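Poly(3-hydroxyalkanoate) polymerase subunit PhaC (Cupriavidus necator, PDB 5HZ2) polymerizes (R)-3-hydroxybutyryl-CoA into the storage polyester polyhydroxybutyrate, releasing CoA, and is seen here as its C-terminal domain. Local coordinates at residues 319-324 and 339-344; 131-136 and 258-263; 24-29 and 366-371. All coordinates share one frame; numbering follows the deposited sequence.

Contact 1. Residues 319-324 and 339-344; sequences KRSHWT and AIEHHG
W323 and E341 lie side by side on one face of a two-stranded antiparallel pairing and point the same way. The glutamate chain runs over a face of the indole. Its CG sits 4.1 Å from the centroid of the five-membered ring of W323, a CH-pi contact over the face. The carboxylate plane is turned only 21° from the indole plane. CG of E341 is anti to the backbone N (chi1 -166°) and the chain stays extended, which carries the carboxylate along the ring toward S321. There S321 OG donates to E341 OE2 at 2.7 Å, on the anti lone pair of that oxygen. The other oxygen, OE1, has its partner in another chain: a salt bridge to NH1 of R320 of the third subunit.

H322, T324, I340 and H342 occupy the other face. CB of H342 packs over the H322 ring, 3.9 Å from its centroid. The two imidazoles meet obliquely, with centroids 5.4 Å apart and planes at 32°.

Strands 321-324 and 340-343 form one end of the central sheet of the alpha/beta hydrolase fold within this chain. In this four-chain assembly, E341 and H342 pair in parallel with a strand of the second subunit, and the sheet runs on across the interface. On its other side, strand 321-324 borders strand 298-303.

H322 and H342 are a hydrogen-bonded pair: H342 N to H322 O is 2.7 Å, and H322 N to H342 O is 3.0 Å. T324 and I340 form the same reciprocal pair of hydrogen bonds. Past the strand ends, G344 N donates to R320 O at 2.8 Å. W323 CB also touches A339 CB at 4.1 Å, while its ring meets W335 and L336 of helix 332-337.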
ATOM      1  N   LYS A 319     -12.461  19.028 -19.023  1.00 27.62           N
ATOM      2  CA  LYS A 319     -11.317  18.611 -18.241  1.00 25.99           C
ATOM      3  C   LYS A 319     -11.439  17.184 -17.753  1.00 25.63           C
ATOM      4  O   LYS A 319     -12.511  16.635 -17.695  1.00 23.24           O
ATOM      5  CB  LYS A 319     -11.160  19.507 -17.028  1.00 27.90           C
ATOM      6  CG  LYS A 319     -11.014  20.977 -17.328  1.00 34.42           C
ATOM      7  CD  LYS A 319      -9.595  21.312 -17.709  1.00 40.29           C
ATOM      8  CE  LYS A 319      -9.434  22.798 -17.989  1.00 53.80           C
ATOM      9  NZ  LYS A 319      -9.994  23.628 -16.893  1.00 54.90           N
ATOM     10  N   ARG A 320     -10.294  16.612 -17.427  1.00 24.05           N
ATOM     11  CA  ARG A 320     -10.175  15.271 -16.894  1.00 23.69           C
ATOM     12  C   ARG A 320     -10.563  14.144 -17.847  1.00 21.05           C
ATOM     13  O   ARG A 320     -10.507  14.298 -19.037  1.00 23.45           O
ATOM     14  CB  ARG A 320     -10.856  15.165 -15.524  1.00 21.53           C
ATOM     15  CG  ARG A 320     -10.577  16.352 -14.627  1.00 20.46           C
ATOM     16  CD  ARG A 320     -10.841  16.076 -13.167  1.00 22.35           C
ATOM     17  NE  ARG A 320     -10.549  17.218 -12.323  1.00 21.84           N
ATOM     18  CZ  ARG A 320      -9.345  17.540 -11.864  1.00 23.01           C
ATOM     19  NH1 ARG A 320      -8.283  16.822 -12.161  1.00 22.68           N
ATOM     20  NH2 ARG A 320      -9.207  18.597 -11.108  1.00 24.77           N
ATOM     21  N   SER A 321     -10.947  13.013 -17.286  1.00 22.16           N
ATOM     22  CA  SER A 321     -11.287  11.816 -18.054  1.00 21.87           C
ATOM     23  C   SER A 321     -12.057  10.898 -17.142  1.00 22.27           C
ATOM     24  O   SER A 321     -12.241  11.220 -15.979  1.00 20.70           O
ATOM     25  CB  SER A 321     -10.005  11.104 -18.496  1.00 26.52           C
ATOM     26  OG  SER A 321      -9.211  10.713 -17.362  1.00 24.33           O
ATOM     27  N   HIS A 322     -12.575   9.807 -17.707  1.00 21.83           N
ATOM     28  CA  HIS A 322     -13.272   8.763 -16.960  1.00 22.96           C
ATOM     29  C   HIS A 322     -13.053   7.433 -17.691  1.00 22.75           C
ATOM     30  O   HIS A 322     -12.656   7.431 -18.841  1.00 23.41           O
ATOM     31  CB  HIS A 322     -14.772   9.096 -16.820  1.00 22.34           C
ATOM     32  CG  HIS A 322     -15.452   9.301 -18.143  1.00 22.02           C
ATOM     33  ND1 HIS A 322     -16.360   8.409 -18.669  1.00 26.01           N
ATOM     34  CD2 HIS A 322     -15.351  10.307 -19.023  1.00 20.09           C
ATOM     35  CE1 HIS A 322     -16.792   8.864 -19.832  1.00 21.15           C
ATOM     36  NE2 HIS A 322     -16.190  10.022 -20.067  1.00 26.33           N
ATOM     37  N   TRP A 323     -13.321   6.338 -17.006  1.00 21.49           N
ATOM     38  CA  TRP A 323     -13.143   4.999 -17.519  1.00 21.80           C
ATOM     39  C   TRP A 323     -14.452   4.217 -17.530  1.00 23.44           C
ATOM     40  O   TRP A 323     -15.240   4.334 -16.626  1.00 23.22           O
ATOM     41  CB  TRP A 323     -12.172   4.239 -16.608  1.00 23.40           C
ATOM     42  CG  TRP A 323     -10.728   4.615 -16.699  1.00 23.77           C
ATOM     43  CD1 TRP A 323      -9.782   4.027 -17.471  1.00 24.21           C
ATOM     44  CD2 TRP A 323     -10.059   5.631 -15.961  1.00 23.89           C
ATOM     45  NE1 TRP A 323      -8.578   4.618 -17.278  1.00 25.94           N
ATOM     46  CE2 TRP A 323      -8.716   5.610 -16.355  1.00 23.97           C
ATOM     47  CE3 TRP A 323     -10.466   6.566 -15.011  1.00 23.43           C
ATOM     48  CZ2 TRP A 323      -7.782   6.479 -15.834  1.00 27.25           C
ATOM     49  CZ3 TRP A 323      -9.543   7.426 -14.507  1.00 25.93           C
ATOM     50  CH2 TRP A 323      -8.213   7.376 -14.906  1.00 26.60           C
ATOM     51  N   THR A 324     -14.654   3.421 -18.567  1.00 21.54           N
ATOM     52  CA  THR A 324     -15.821   2.575 -18.675  1.00 23.83           C
ATOM     53  C   THR A 324     -15.404   1.155 -19.027  1.00 23.74           C
ATOM     54  O   THR A 324     -14.403   0.934 -19.657  1.00 24.33           O
ATOM     55  CB  THR A 324     -16.804   3.045 -19.754  1.00 25.83           C
ATOM     56  OG1 THR A 324     -16.186   2.952 -21.031  1.00 26.31           O
ATOM     57  CG2 THR A 324     -17.226   4.464 -19.514  1.00 26.17           C
ATOM     58  N   ALA A 339     -10.687  -1.572 -18.847  1.00 25.67           N
ATOM     59  CA  ALA A 339     -11.465  -0.360 -19.037  1.00 24.47           C
ATOM     60  C   ALA A 339     -10.789   0.545 -20.055  1.00 26.80           C
ATOM     61  O   ALA A 339      -9.572   0.593 -20.143  1.00 28.28           O
ATOM     62  CB  ALA A 339     -11.608   0.359 -17.735  1.00 24.26           C
ATOM     63  N   ILE A 340     -11.613   1.302 -20.754  1.00 26.54           N
ATOM     64  CA  ILE A 340     -11.172   2.307 -21.714  1.00 26.24           C
ATOM     65  C   ILE A 340     -11.330   3.680 -21.099  1.00 26.09           C
ATOM     66  O   ILE A 340     -12.358   3.970 -20.478  1.00 23.43           O
ATOM     67  CB  ILE A 340     -11.992   2.120 -23.010  1.00 31.04           C
ATOM     68  CG1 ILE A 340     -11.603   0.739 -23.603  1.00 35.50           C
ATOM     69  CG2 ILE A 340     -11.738   3.258 -24.003  1.00 29.12           C
ATOM     70  CD1 ILE A 340     -12.360   0.327 -24.798  1.00 38.88           C
ATOM     71  N   GLU A 341     -10.259   4.461 -21.175  1.00 22.29           N
ATOM     72  CA  GLU A 341     -10.230   5.813 -20.741  1.00 22.75           C
ATOM     73  C   GLU A 341     -10.833   6.734 -21.838  1.00 25.18           C
ATOM     74  O   GLU A 341     -10.476   6.628 -23.016  1.00 24.79           O
ATOM     75  CB  GLU A 341      -8.801   6.289 -20.490  1.00 21.92           C
ATOM     76  CG  GLU A 341      -8.805   7.589 -19.705  1.00 22.88           C
ATOM     77  CD  GLU A 341      -7.447   8.039 -19.210  1.00 25.78           C
ATOM     78  OE1 GLU A 341      -6.420   7.370 -19.489  1.00 25.32           O
ATOM     79  OE2 GLU A 341      -7.432   9.068 -18.530  1.00 22.57           O
ATOM     80  N   HIS A 342     -11.746   7.599 -21.419  1.00 21.65           N
ATOM     81  CA  HIS A 342     -12.441   8.532 -22.285  1.00 23.40           C
ATOM     82  C   HIS A 342     -12.181   9.940 -21.830  1.00 24.62           C
ATOM     83  O   HIS A 342     -12.104  10.210 -20.656  1.00 25.44           O
ATOM     84  CB  HIS A 342     -13.948   8.306 -22.257  1.00 25.84           C
ATOM     85  CG  HIS A 342     -14.365   6.967 -22.754  1.00 28.29           C
ATOM     86  ND1 HIS A 342     -14.703   5.936 -21.915  1.00 34.67           N
ATOM     87  CD2 HIS A 342     -14.495   6.486 -24.007  1.00 33.66           C
ATOM     88  CE1 HIS A 342     -15.016   4.874 -22.626  1.00 29.95           C
ATOM     89  NE2 HIS A 342     -14.901   5.183 -23.900  1.00 37.89           N
ATOM     90  N   HIS A 343     -12.036  10.838 -22.776  1.00 23.52           N
ATOM     91  CA  HIS A 343     -11.781  12.207 -22.443  1.00 27.02           C
ATOM     92  C   HIS A 343     -12.955  12.908 -21.771  1.00 24.32           C
ATOM     93  O   HIS A 343     -14.095  12.664 -22.073  1.00 26.09           O
ATOM     94  CB  HIS A 343     -11.360  12.990 -23.678  1.00 35.71           C
ATOM     95  CG  HIS A 343     -11.007  14.410 -23.387  1.00 40.33           C
ATOM     96  ND1 HIS A 343      -9.791  14.780 -22.864  1.00 50.34           N
ATOM     97  CD2 HIS A 343     -11.726  15.546 -23.511  1.00 42.78           C
ATOM     98  CE1 HIS A 343      -9.771  16.086 -22.688  1.00 51.96           C
ATOM     99  NE2 HIS A 343     -10.934  16.573 -23.071  1.00 48.58           N
ATOM    100  N   GLY A 344     -12.630  13.787 -20.852  1.00 23.16           N
ATOM    101  CA  GLY A 344     -13.606  14.610 -20.201  1.00 25.66           C
ATOM    102  C   GLY A 344     -14.508  14.031 -19.161  1.00 25.00           C
ATOM    103  O   GLY A 344     -14.282  12.965 -18.646  1.00 21.06           O
TER

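Contact 2. Residues 131-136 and 258-263; sequences LAARGE and CGVPVD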
ATOM      1  N   LEU A 131     -38.311  -0.448   1.704  1.00 27.17           N
ATOM      2  CA  LEU A 131     -39.485  -0.459   0.849  1.00 30.33           C
ATOM      3  C   LEU A 131     -39.722  -1.773   0.138  1.00 30.18           C
ATOM      4  O   LEU A 131     -40.884  -2.217   0.064  1.00 31.05           O
ATOM      5  CB  LEU A 131     -39.511   0.724  -0.097  1.00 28.15           C
ATOM      6  CG  LEU A 131     -39.705   2.083   0.584  1.00 29.74           C
ATOM      7  CD1 LEU A 131     -39.472   3.169  -0.457  1.00 31.18           C
ATOM      8  CD2 LEU A 131     -41.072   2.258   1.263  1.00 35.86           C
ATOM      9  N   ALA A 132     -38.678  -2.433  -0.356  1.00 27.62           N
ATOM     10  CA  ALA A 132     -38.848  -3.685  -1.092  1.00 30.59           C
ATOM     11  C   ALA A 132     -39.315  -4.817  -0.196  1.00 32.85           C
ATOM     12  O   ALA A 132     -40.150  -5.617  -0.609  1.00 32.27           O
ATOM     13  CB  ALA A 132     -37.602  -4.109  -1.805  1.00 32.10           C
ATOM     14  N   ALA A 133     -38.803  -4.891   1.023  1.00 29.44           N
ATOM     15  CA  ALA A 133     -39.331  -5.850   2.011  1.00 32.62           C
ATOM     16  C   ALA A 133     -40.777  -5.573   2.400  1.00 37.99           C
ATOM     17  O   ALA A 133     -41.429  -6.494   2.860  1.00 42.99           O
ATOM     18  CB  ALA A 133     -38.482  -5.884   3.262  1.00 32.50           C
ATOM     19  N   ARG A 134     -41.265  -4.336   2.259  1.00 34.32           N
ATOM     20  CA  ARG A 134     -42.688  -4.022   2.395  1.00 36.14           C
ATOM     21  C   ARG A 134     -43.481  -4.301   1.113  1.00 37.37           C
ATOM     22  O   ARG A 134     -44.688  -4.072   1.057  1.00 42.81           O
ATOM     23  CB  ARG A 134     -42.875  -2.556   2.817  1.00 36.63           C
ATOM     24  CG  ARG A 134     -42.311  -2.213   4.195  1.00 37.42           C
ATOM     25  CD  ARG A 134     -42.453  -0.730   4.523  1.00 35.54           C
ATOM     26  NE  ARG A 134     -41.868  -0.385   5.823  1.00 35.00           N
ATOM     27  CZ  ARG A 134     -41.685   0.864   6.253  1.00 31.13           C
ATOM     28  NH1 ARG A 134     -42.027   1.908   5.524  1.00 32.47           N
ATOM     29  NH2 ARG A 134     -41.103   1.064   7.410  1.00 35.32           N
ATOM     30  N   GLY A 135     -42.833  -4.785   0.074  1.00 36.06           N
ATOM     31  CA  GLY A 135     -43.494  -5.028  -1.178  1.00 38.46           C
ATOM     32  C   GLY A 135     -43.691  -3.805  -2.025  1.00 36.73           C
ATOM     33  O   GLY A 135     -44.462  -3.882  -2.933  1.00 37.14           O
ATOM     34  N   GLU A 136     -42.928  -2.699  -1.807  1.00 32.45           N
ATOM     35  CA  GLU A 136     -43.075  -1.488  -2.561  1.00 33.18           C
ATOM     36  C   GLU A 136     -41.849  -1.198  -3.410  1.00 33.01           C
ATOM     37  O   GLU A 136     -40.704  -1.484  -3.000  1.00 31.33           O
ATOM     38  CB  GLU A 136     -43.324  -0.308  -1.653  1.00 34.70           C
ATOM     39  CG  GLU A 136     -44.574  -0.361  -0.807  1.00 40.81           C
ATOM     40  CD  GLU A 136     -44.603   0.755   0.207  1.00 47.88           C
ATOM     41  OE1 GLU A 136     -44.638   1.942  -0.185  1.00 52.03           O
ATOM     42  OE2 GLU A 136     -44.594   0.449   1.423  1.00 52.37           O
ATOM     43  N   CYS A 258     -36.447   0.014  10.379  1.00 27.06           N
ATOM     44  CA  CYS A 258     -37.868   0.398  10.244  1.00 28.24           C
ATOM     45  C   CYS A 258     -38.754  -0.857  10.200  1.00 29.89           C
ATOM     46  O   CYS A 258     -39.627  -0.995   9.341  1.00 33.94           O
ATOM     47  CB  CYS A 258     -38.086   1.244   9.004  1.00 29.76           C
ATOM     48  SG  CYS A 258     -37.189   2.828   9.093  1.00 30.29           S
ATOM     49  N   GLY A 259     -38.432  -1.805  11.042  1.00 31.52           N
ATOM     50  CA  GLY A 259     -39.212  -3.065  11.130  1.00 36.75           C
ATOM     51  C   GLY A 259     -38.928  -4.216  10.186  1.00 40.83           C
ATOM     52  O   GLY A 259     -39.559  -5.266  10.317  1.00 36.03           O
ATOM     53  N   VAL A 260     -38.009  -4.083   9.226  1.00 31.74           N
ATOM     54  CA  VAL A 260     -37.774  -5.145   8.243  1.00 32.85           C
ATOM     55  C   VAL A 260     -36.290  -5.412   8.099  1.00 33.40           C
ATOM     56  O   VAL A 260     -35.459  -4.494   8.357  1.00 29.78           O
ATOM     57  CB  VAL A 260     -38.424  -4.830   6.875  1.00 32.26           C
ATOM     58  CG1 VAL A 260     -39.955  -4.791   6.990  1.00 34.90           C
ATOM     59  CG2 VAL A 260     -37.916  -3.517   6.264  1.00 31.32           C
ATOM     60  N   PRO A 261     -35.927  -6.634   7.674  1.00 33.35           N
ATOM     61  CA  PRO A 261     -34.510  -6.872   7.436  1.00 32.80           C
ATOM     62  C   PRO A 261     -34.078  -6.150   6.170  1.00 33.59           C
ATOM     63  O   PRO A 261     -34.848  -6.031   5.243  1.00 30.75           O
ATOM     64  CB  PRO A 261     -34.404  -8.392   7.204  1.00 33.76           C
ATOM     65  CG  PRO A 261     -35.785  -8.938   7.613  1.00 37.67           C
ATOM     66  CD  PRO A 261     -36.736  -7.833   7.331  1.00 37.05           C
ATOM     67  N   VAL A 262     -32.838  -5.688   6.163  1.00 29.26           N
ATOM     68  CA  VAL A 262     -32.298  -4.989   5.009  1.00 25.58           C
ATOM     69  C   VAL A 262     -31.501  -5.969   4.182  1.00 24.99           C
ATOM     70  O   VAL A 262     -30.498  -6.527   4.648  1.00 28.80           O
ATOM     71  CB  VAL A 262     -31.345  -3.855   5.485  1.00 25.96           C
ATOM     72  CG1 VAL A 262     -30.613  -3.266   4.316  1.00 27.70           C
ATOM     73  CG2 VAL A 262     -32.139  -2.805   6.165  1.00 28.75           C
ATOM     74  N   ASP A 263     -31.957  -6.151   2.948  1.00 27.36           N
ATOM     75  CA  ASP A 263     -31.278  -6.941   1.935  1.00 28.69           C
ATOM     76  C   ASP A 263     -31.125  -6.062   0.716  1.00 25.65           C
ATOM     77  O   ASP A 263     -32.075  -5.752   0.013  1.00 26.78           O
ATOM     78  CB  ASP A 263     -32.044  -8.230   1.614  1.00 31.65           C
ATOM     79  CG  ASP A 263     -31.345  -9.076   0.508  1.00 38.39           C
ATOM     80  OD1 ASP A 263     -30.248  -8.706  -0.061  1.00 35.50           O
ATOM     81  OD2 ASP A 263     -31.881 -10.184   0.237  1.00 42.65           O
TER
HETATM   82  O   HOH W   1     -42.103  -2.292   7.953  1.00 46.86           O
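R134 reaches C258 through a chain that is straight from CG to NE. Its CG stands anti to the carbonyl carbon (chi1 -64°), and the rest of the chain is extended. This carries the guanidinium away from its own backbone to the carbonyl of C258. NH2 of R134 donates to C258 O at 3.2 Å, with an N-H...O angle of 162°. The bond is in plane at both ends: the oxygen lies at the edge of the guanidinium, only 8° out of its plane, and the donor comes in on a lone pair of the carbonyl. Water 1 adds a second link to the same oxygen. It accepts from R134 NE at 2.9 Å and donates to C258 O at 3.1 Å. R134 NH2 also forms a salt bridge with E93 of helix 88-107, so the group is held by a charged partner as well as by the carbonyl.

In the alpha/beta hydrolase fold, helix 119-133 follows strand 112-117 and the tight turn at C118, the predicted active-site residue; the turn is consistent with a nucleophile elbow. The contact is made at the far end of the helix, where a Schellman motif closes it. G135 takes a positive phi there, and E136 N bonds back to L131 O at 2.8 Å. The partner segment includes strand 260-261, half of a small antiparallel pair with strand 256-257.

A133, on the last turn, adds an apolar touch beside the polar one. Its CB points toward V260 and comes within 3.8 Å of V260 CB. Both methyl groups of that valine lie only slightly farther from the alanine. V260 and C258 also rest on V130, one turn back along the helix.

Contact 3. Residues 24-29 and 366-371; sequences LLQYKP and ANYGNA. With SO4 (sulfate ion), chain I.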
ATOM      1  N   LEU A  24     -38.188  19.455   0.785  1.00 23.47           N
ATOM      2  CA  LEU A  24     -38.048  18.950  -0.563  1.00 22.51           C
ATOM      3  C   LEU A  24     -38.064  20.135  -1.520  1.00 25.04           C
ATOM      4  O   LEU A  24     -39.053  20.934  -1.571  1.00 22.13           O
ATOM      5  CB  LEU A  24     -39.213  18.052  -0.906  1.00 24.27           C
ATOM      6  CG  LEU A  24     -39.013  17.298  -2.207  1.00 23.48           C
ATOM      7  CD1 LEU A  24     -37.926  16.232  -2.045  1.00 24.99           C
ATOM      8  CD2 LEU A  24     -40.340  16.638  -2.665  1.00 24.96           C
ATOM      9  N   LEU A  25     -36.985  20.278  -2.287  1.00 22.39           N
ATOM     10  CA  LEU A  25     -36.917  21.277  -3.355  1.00 21.76           C
ATOM     11  C   LEU A  25     -37.327  20.669  -4.697  1.00 23.23           C
ATOM     12  O   LEU A  25     -37.113  19.466  -4.976  1.00 22.90           O
ATOM     13  CB  LEU A  25     -35.507  21.873  -3.482  1.00 23.18           C
ATOM     14  CG  LEU A  25     -34.811  22.347  -2.251  1.00 26.08           C
ATOM     15  CD1 LEU A  25     -33.508  23.059  -2.629  1.00 25.41           C
ATOM     16  CD2 LEU A  25     -35.646  23.201  -1.370  1.00 30.65           C
ATOM     17  N   GLN A  26     -37.975  21.506  -5.514  1.00 23.05           N
ATOM     18  CA  GLN A  26     -38.322  21.180  -6.897  1.00 21.85           C
ATOM     19  C   GLN A  26     -37.808  22.282  -7.746  1.00 22.79           C
ATOM     20  O   GLN A  26     -38.091  23.466  -7.516  1.00 24.80           O
ATOM     21  CB  GLN A  26     -39.851  20.955  -7.090  1.00 22.95           C
ATOM     22  CG  GLN A  26     -40.192  20.669  -8.520  1.00 22.48           C
ATOM     23  CD  GLN A  26     -41.716  20.472  -8.757  1.00 27.12           C
ATOM     24  OE1 GLN A  26     -42.527  20.446  -7.812  1.00 24.96           O
ATOM     25  NE2 GLN A  26     -42.088  20.298 -10.005  1.00 26.69           N
ATOM     26  N   TYR A  27     -37.049  21.937  -8.781  1.00 21.58           N
ATOM     27  CA  TYR A  27     -36.437  22.979  -9.583  1.00 22.94           C
ATOM     28  C   TYR A  27     -37.306  23.371 -10.798  1.00 21.98           C
ATOM     29  O   TYR A  27     -38.053  22.558 -11.355  1.00 26.00           O
ATOM     30  CB  TYR A  27     -34.995  22.606 -10.058  1.00 23.36           C
ATOM     31  CG  TYR A  27     -34.071  22.535  -8.854  1.00 20.92           C
ATOM     32  CD1 TYR A  27     -33.513  23.692  -8.334  1.00 23.50           C
ATOM     33  CD2 TYR A  27     -33.866  21.312  -8.178  1.00 22.98           C
ATOM     34  CE1 TYR A  27     -32.686  23.665  -7.191  1.00 22.20           C
ATOM     35  CE2 TYR A  27     -33.075  21.260  -7.014  1.00 22.76           C
ATOM     36  CZ  TYR A  27     -32.483  22.406  -6.538  1.00 23.19           C
ATOM     37  OH  TYR A  27     -31.680  22.335  -5.424  1.00 23.19           O
ATOM     38  N   LYS A  28     -37.192  24.636 -11.137  1.00 21.94           N
ATOM     39  CA  LYS A  28     -37.878  25.221 -12.304  1.00 23.91           C
ATOM     40  C   LYS A  28     -37.302  24.599 -13.605  1.00 26.82           C
ATOM     41  O   LYS A  28     -36.103  24.477 -13.759  1.00 27.19           O
ATOM     42  CB  LYS A  28     -37.677  26.747 -12.358  1.00 26.34           C
ATOM     43  CG  LYS A  28     -38.631  27.436 -13.354  1.00 32.03           C
ATOM     44  CD  LYS A  28     -38.515  28.932 -13.404  1.00 38.82           C
ATOM     45  CE  LYS A  28     -37.287  29.432 -14.150  1.00 50.14           C
ATOM     46  NZ  LYS A  28     -37.101  28.991 -15.571  1.00 60.60           N
ATOM     47  N   PRO A  29     -38.169  24.167 -14.528  1.00 30.32           N
ATOM     48  CA  PRO A  29     -37.640  23.642 -15.768  1.00 29.08           C
ATOM     49  C   PRO A  29     -36.836  24.677 -16.556  1.00 28.63           C
ATOM     50  O   PRO A  29     -37.065  25.881 -16.490  1.00 26.76           O
ATOM     51  CB  PRO A  29     -38.875  23.183 -16.529  1.00 30.66           C
ATOM     52  CG  PRO A  29     -40.038  23.740 -15.819  1.00 34.51           C
ATOM     53  CD  PRO A  29     -39.645  24.061 -14.435  1.00 30.07           C
ATOM     54  N   ALA A 366     -45.619  24.056 -15.607  1.00 31.90           N
ATOM     55  CA  ALA A 366     -45.572  25.507 -15.425  1.00 32.51           C
ATOM     56  C   ALA A 366     -45.456  25.870 -13.957  1.00 29.96           C
ATOM     57  O   ALA A 366     -45.013  26.939 -13.638  1.00 29.05           O
ATOM     58  CB  ALA A 366     -46.877  26.163 -15.959  1.00 34.99           C
ATOM     59  N   ASN A 367     -45.961  25.021 -13.070  1.00 25.74           N
ATOM     60  CA  ASN A 367     -45.908  25.300 -11.627  1.00 27.86           C
ATOM     61  C   ASN A 367     -45.224  24.211 -10.804  1.00 26.46           C
ATOM     62  O   ASN A 367     -44.991  23.112 -11.295  1.00 29.39           O
ATOM     63  CB  ASN A 367     -47.322  25.558 -11.126  1.00 28.50           C
ATOM     64  CG  ASN A 367     -47.823  26.935 -11.557  1.00 28.44           C
ATOM     65  OD1 ASN A 367     -47.425  27.930 -11.005  1.00 27.08           O
ATOM     66  ND2 ASN A 367     -48.648  26.971 -12.621  1.00 27.44           N
ATOM     67  N   TYR A 368     -44.919  24.556  -9.563  1.00 28.70           N
ATOM     68  CA  TYR A 368     -44.282  23.672  -8.620  1.00 26.92           C
ATOM     69  C   TYR A 368     -45.295  22.831  -7.891  1.00 28.83           C
ATOM     70  O   TYR A 368     -46.382  23.268  -7.618  1.00 30.59           O
ATOM     71  CB  TYR A 368     -43.524  24.482  -7.584  1.00 25.12           C
ATOM     72  CG  TYR A 368     -42.390  25.313  -8.118  1.00 26.17           C
ATOM     73  CD1 TYR A 368     -41.239  24.724  -8.599  1.00 25.09           C
ATOM     74  CD2 TYR A 368     -42.463  26.684  -8.125  1.00 25.52           C
ATOM     75  CE1 TYR A 368     -40.201  25.482  -9.079  1.00 24.29           C
ATOM     76  CE2 TYR A 368     -41.433  27.445  -8.605  1.00 24.12           C
ATOM     77  CZ  TYR A 368     -40.302  26.835  -9.080  1.00 24.48           C
ATOM     78  OH  TYR A 368     -39.271  27.573  -9.546  1.00 25.92           O
ATOM     79  N   GLY A 369     -44.905  21.622  -7.559  1.00 26.45           N
ATOM     80  CA  GLY A 369     -45.739  20.736  -6.801  1.00 25.13           C
ATOM     81  C   GLY A 369     -47.074  20.394  -7.394  1.00 27.35           C
ATOM     82  O   GLY A 369     -47.204  20.211  -8.569  1.00 29.12           O
ATOM     83  N   ASN A 370     -48.062  20.318  -6.528  1.00 30.50           N
ATOM     84  CA  ASN A 370     -49.411  19.983  -6.915  1.00 33.96           C
ATOM     85  C   ASN A 370     -50.405  20.552  -5.917  1.00 32.93           C
ATOM     86  O   ASN A 370     -50.027  21.284  -5.037  1.00 29.38           O
ATOM     87  CB  ASN A 370     -49.576  18.486  -7.156  1.00 30.72           C
ATOM     88  CG  ASN A 370     -49.498  17.671  -5.898  1.00 26.86           C
ATOM     89  OD1 ASN A 370     -49.432  18.191  -4.810  1.00 28.62           O
ATOM     90  ND2 ASN A 370     -49.521  16.372  -6.058  1.00 31.22           N
ATOM     91  N   ALA A 371     -51.676  20.220  -6.063  1.00 36.27           N
ATOM     92  CA  ALA A 371     -52.678  20.771  -5.175  1.00 37.16           C
ATOM     93  C   ALA A 371     -52.361  20.428  -3.737  1.00 38.32           C
ATOM     94  O   ALA A 371     -52.506  21.250  -2.871  1.00 39.98           O
ATOM     95  CB  ALA A 371     -54.046  20.243  -5.547  1.00 41.30           C
TER
HETATM   96  S   SO4 I 608     -48.634  23.123 -14.291  1.00 89.73           S
HETATM   97  O1  SO4 I 608     -49.547  24.198 -13.761  1.00 61.26           O
HETATM   98  O2  SO4 I 608     -47.491  22.796 -13.346  1.00 55.02           O
HETATM   99  O3  SO4 I 608     -48.194  23.533 -15.659  1.00 74.86           O
HETATM  100  O4  SO4 I 608     -49.379  21.856 -14.487  1.00 85.29           O
HETATM  101  O   HOH W   2     -45.176  20.342 -10.592  1.00 28.27           O
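Y368 and Q26 bury the most surface here. Q26 is extended, with CG anti to the backbone N (chi1 178°), and its amide reaches out from the strand to the backbone of segment 366-371. OE1 of Q26 accepts from G369 N at 2.7 Å, with the donor tilted 32° from the amide carbonyl plane. NE2 of Q26 donates to water 2 at 3.1 Å. That water donates in turn to N367 O and G369 O, so both ends of the amide are tied to the loop.

The Y368 ring stands almost upright to this amide, with planes 84° apart. CE1 of Y368 is 3.3 Å from Q26 O, and the ring edge faces the backbone at Y27 and K28. Its OH touches K28 CB at 3.3 Å.

A sulfate, probably from the crystallisation liquor, is bound by A366 N, N367 N and N367 ND2.

Residues 24-27 belong to strand 22-27 of the main sheet, which runs between strands 13-18 and 71-76. The Y368 ring also packs on A14 and V16 of strand 13-18, while Y27 packs on helix 60-66.

How the contacts relate
Contacts 1 and 3 both reach the main sheet of the alpha/beta hydrolase fold. Contact 1 is at one end of its strand order within the chain. Contact 3 is on strand 22-27, toward the other end. Their centres are about 35 Å apart. Contact 2 lies off the main sheet, between the end of helix 119-133 and the small strand 260-261. Its centre is about 37 Å from that of contact 1 and about 29 Å from that of contact 3. No two of them touch. In sequence, contact 3 closes a long loop that holds the other two in series. All lie away from C118, the predicted active-site residue. Within the assembly, only contact 1 meets other subunits.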